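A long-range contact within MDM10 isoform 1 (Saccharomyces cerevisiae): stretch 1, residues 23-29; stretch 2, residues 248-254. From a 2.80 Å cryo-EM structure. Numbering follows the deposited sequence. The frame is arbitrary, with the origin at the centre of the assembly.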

# COMPACT_ATOMS: atom_id res chain seq x y z
N SER D 23 5.13 3.34 -43.76
CA SER D 23 3.94 3.57 -42.96
C SER D 23 3.94 5.00 -42.44
O SER D 23 5.01 5.58 -42.21
CB SER D 23 3.88 2.58 -41.81
OG SER D 23 2.68 2.72 -41.08
N TYR D 24 2.75 5.57 -42.25
CA TYR D 24 2.64 6.90 -41.66
C TYR D 24 2.55 6.80 -40.14
O TYR D 24 1.65 7.38 -39.52
CB TYR D 24 1.42 7.63 -42.24
CG TYR D 24 1.43 9.12 -42.04
CD1 TYR D 24 2.35 9.92 -42.70
CD2 TYR D 24 0.51 9.74 -41.20
CE1 TYR D 24 2.36 11.29 -42.52
CE2 TYR D 24 0.51 11.10 -41.01
CZ TYR D 24 1.44 11.87 -41.67
OH TYR D 24 1.44 13.23 -41.48
N GLU D 25 3.45 6.04 -39.53
CA GLU D 25 3.65 6.11 -38.10
C GLU D 25 5.14 5.98 -37.85
O GLU D 25 5.62 6.12 -36.72
CB GLU D 25 2.86 5.03 -37.37
CG GLU D 25 3.07 3.64 -37.91
CD GLU D 25 2.49 2.57 -37.02
OE1 GLU D 25 1.97 2.91 -35.94
OE2 GLU D 25 2.56 1.38 -37.40
N ASP D 26 5.88 5.71 -38.92
CA ASP D 26 7.33 5.62 -38.89
C ASP D 26 7.95 6.67 -39.78
O ASP D 26 9.09 6.52 -40.24
CB ASP D 26 7.81 4.23 -39.32
CG ASP D 26 7.41 3.15 -38.34
OD1 ASP D 26 6.51 2.35 -38.67
OD2 ASP D 26 8.00 3.08 -37.24
N ILE D 27 7.21 7.74 -40.05
CA ILE D 27 7.69 8.83 -40.90
C ILE D 27 8.53 9.76 -40.03
O ILE D 27 9.60 10.21 -40.44
CB ILE D 27 6.52 9.53 -41.63
CG1 ILE D 27 7.01 10.71 -42.46
CG2 ILE D 27 5.37 9.90 -40.69
CD1 ILE D 27 6.12 11.00 -43.63
N THR D 28 8.05 10.05 -38.82
CA THR D 28 8.88 10.63 -37.78
C THR D 28 9.20 9.51 -36.81
O THR D 28 8.54 9.36 -35.78
CB THR D 28 8.16 11.76 -37.06
OG1 THR D 28 6.89 11.29 -36.59
CG2 THR D 28 7.94 12.93 -37.98
N ALA D 29 10.20 8.70 -37.13
CA ALA D 29 10.56 7.61 -36.24
C ALA D 29 11.93 7.88 -35.66
O ALA D 29 12.20 7.56 -34.49
CB ALA D 29 10.54 6.27 -36.97
N CYS D 248 -6.16 16.03 -38.64
CA CYS D 248 -5.42 15.98 -39.89
C CYS D 248 -3.94 16.15 -39.61
O CYS D 248 -3.55 16.56 -38.52
CB CYS D 248 -5.90 17.05 -40.87
SG CYS D 248 -5.15 16.95 -42.50
N SER D 249 -3.11 15.82 -40.60
CA SER D 249 -1.67 16.04 -40.54
C SER D 249 -1.16 15.98 -41.97
O SER D 249 -1.88 15.59 -42.89
CB SER D 249 -0.97 15.01 -39.66
OG SER D 249 0.43 15.22 -39.66
N THR D 250 0.09 16.38 -42.15
CA THR D 250 0.78 16.32 -43.43
C THR D 250 2.27 16.34 -43.17
O THR D 250 2.77 17.24 -42.49
CB THR D 250 0.40 17.50 -44.34
OG1 THR D 250 -1.00 17.46 -44.63
CG2 THR D 250 1.17 17.44 -45.63
N THR D 251 3.00 15.36 -43.67
CA THR D 251 4.42 15.24 -43.36
C THR D 251 5.20 15.04 -44.65
O THR D 251 4.67 14.51 -45.64
CB THR D 251 4.61 14.12 -42.34
OG1 THR D 251 3.58 14.20 -41.35
CG2 THR D 251 5.93 14.24 -41.63
N LEU D 252 6.45 15.48 -44.68
CA LEU D 252 7.21 15.59 -45.92
C LEU D 252 8.65 15.09 -45.77
O LEU D 252 9.58 15.86 -46.02
CB LEU D 252 7.17 17.04 -46.40
CG LEU D 252 7.47 17.43 -47.86
CD1 LEU D 252 6.81 16.46 -48.81
CD2 LEU D 252 7.00 18.84 -48.12
N ARG D 253 8.86 13.86 -45.29
CA ARG D 253 10.21 13.37 -45.07
C ARG D 253 10.98 13.24 -46.38
O ARG D 253 10.40 13.15 -47.46
CB ARG D 253 10.22 12.03 -44.35
CG ARG D 253 9.74 10.87 -45.18
CD ARG D 253 9.84 9.55 -44.43
NE ARG D 253 11.22 9.15 -44.19
CZ ARG D 253 11.96 8.46 -45.06
NH1 ARG D 253 11.44 8.10 -46.22
NH2 ARG D 253 13.20 8.13 -44.76
N TYR D 254 12.31 13.27 -46.28
CA TYR D 254 13.18 13.32 -47.45
C TYR D 254 14.51 12.68 -47.09
O TYR D 254 15.38 13.32 -46.51
CB TYR D 254 13.36 14.77 -47.91
CG TYR D 254 14.41 14.98 -48.97
CD1 TYR D 254 14.32 14.36 -50.21
CD2 TYR D 254 15.48 15.83 -48.75
CE1 TYR D 254 15.27 14.56 -51.18
CE2 TYR D 254 16.44 16.05 -49.72
CZ TYR D 254 16.33 15.41 -50.93
OH TYR D 254 17.28 15.62 -51.90

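Stretch 2 is part of a longer β-strand, whereas stretch 1 forms neither helix nor regular strand. The backbones do not pair: even the nearest α-carbons, CA of Ile 27 and CA of Arg 253, lie 6.7 Å apart, and every hydrogen bond across the contact runs between side chains. The loop bends locally. Two weak backbone hydrogen bonds converge on the carbonyl of Ser 23, from N of Glu 25 to O of Ser 23 (3.1 Å) and from N of Asp 26 to O of Ser 23 (3.4 Å). In the strand, the extended backbone makes side chains alternate, so the CA-to-CB bonds of Ser 249, Thr 251 and Arg 253 point toward the loop, while those of Thr 250 and Leu 252 point away. The odd-numbered residues therefore supply nearly all of the strand's share of the 297 Å² buried between the two stretches.

Tyr 24 makes the polar part of the contact. Its CA-to-CB bond points sideways, but the long aromatic side chain, with chi1 in the t well, carries the phenol group to the strand. There OH of Tyr 24 lies 2.9 Å from OG of Ser 249 and 2.4 Å from OG1 of Thr 251, both hydrogen bonds. The second is very short, and at 2.80 Å resolution its exact length deserves caution. Both partners sit at the ring edge, near its plane, where a phenolic oxygen can readily bond. A hydroxyl can both donate and accept, so tyrosine, serine and threonine suit such a cluster; OG of Ser 249 is also hydrogen-bonded elsewhere in the structure. Proximity alone is insufficient, however: N of Thr 250 lies 3.5 Å from OH of Tyr 24, but the angle is too poor for a hydrogen bond. The side chain of Thr 250 instead turns to its own strand, donating from OG1 of Thr 250 to O of Ser 249 at 2.7 Å.

Ile 27 provides the apolar part. Its side chain also starts sideways and ends nearer the strand, bringing CD1 of Ile 27 to 3.7 Å from CB of Thr 251 and CG1 of Ile 27 to 3.6 Å from CD of Arg 253. Isoleucine suits this buried position because its branched hydrocarbon can pack against both neighbours. Arginine is useful here for its aliphatic stem, which offers methylene surface before the charged guanidinium. Threonine serves both chemistries: OG1 of Thr 251 bonds to the phenol, while CG2 of Thr 251 lies 4.4 Å from CG2 of Thr 28, a looser methyl-to-methyl approach.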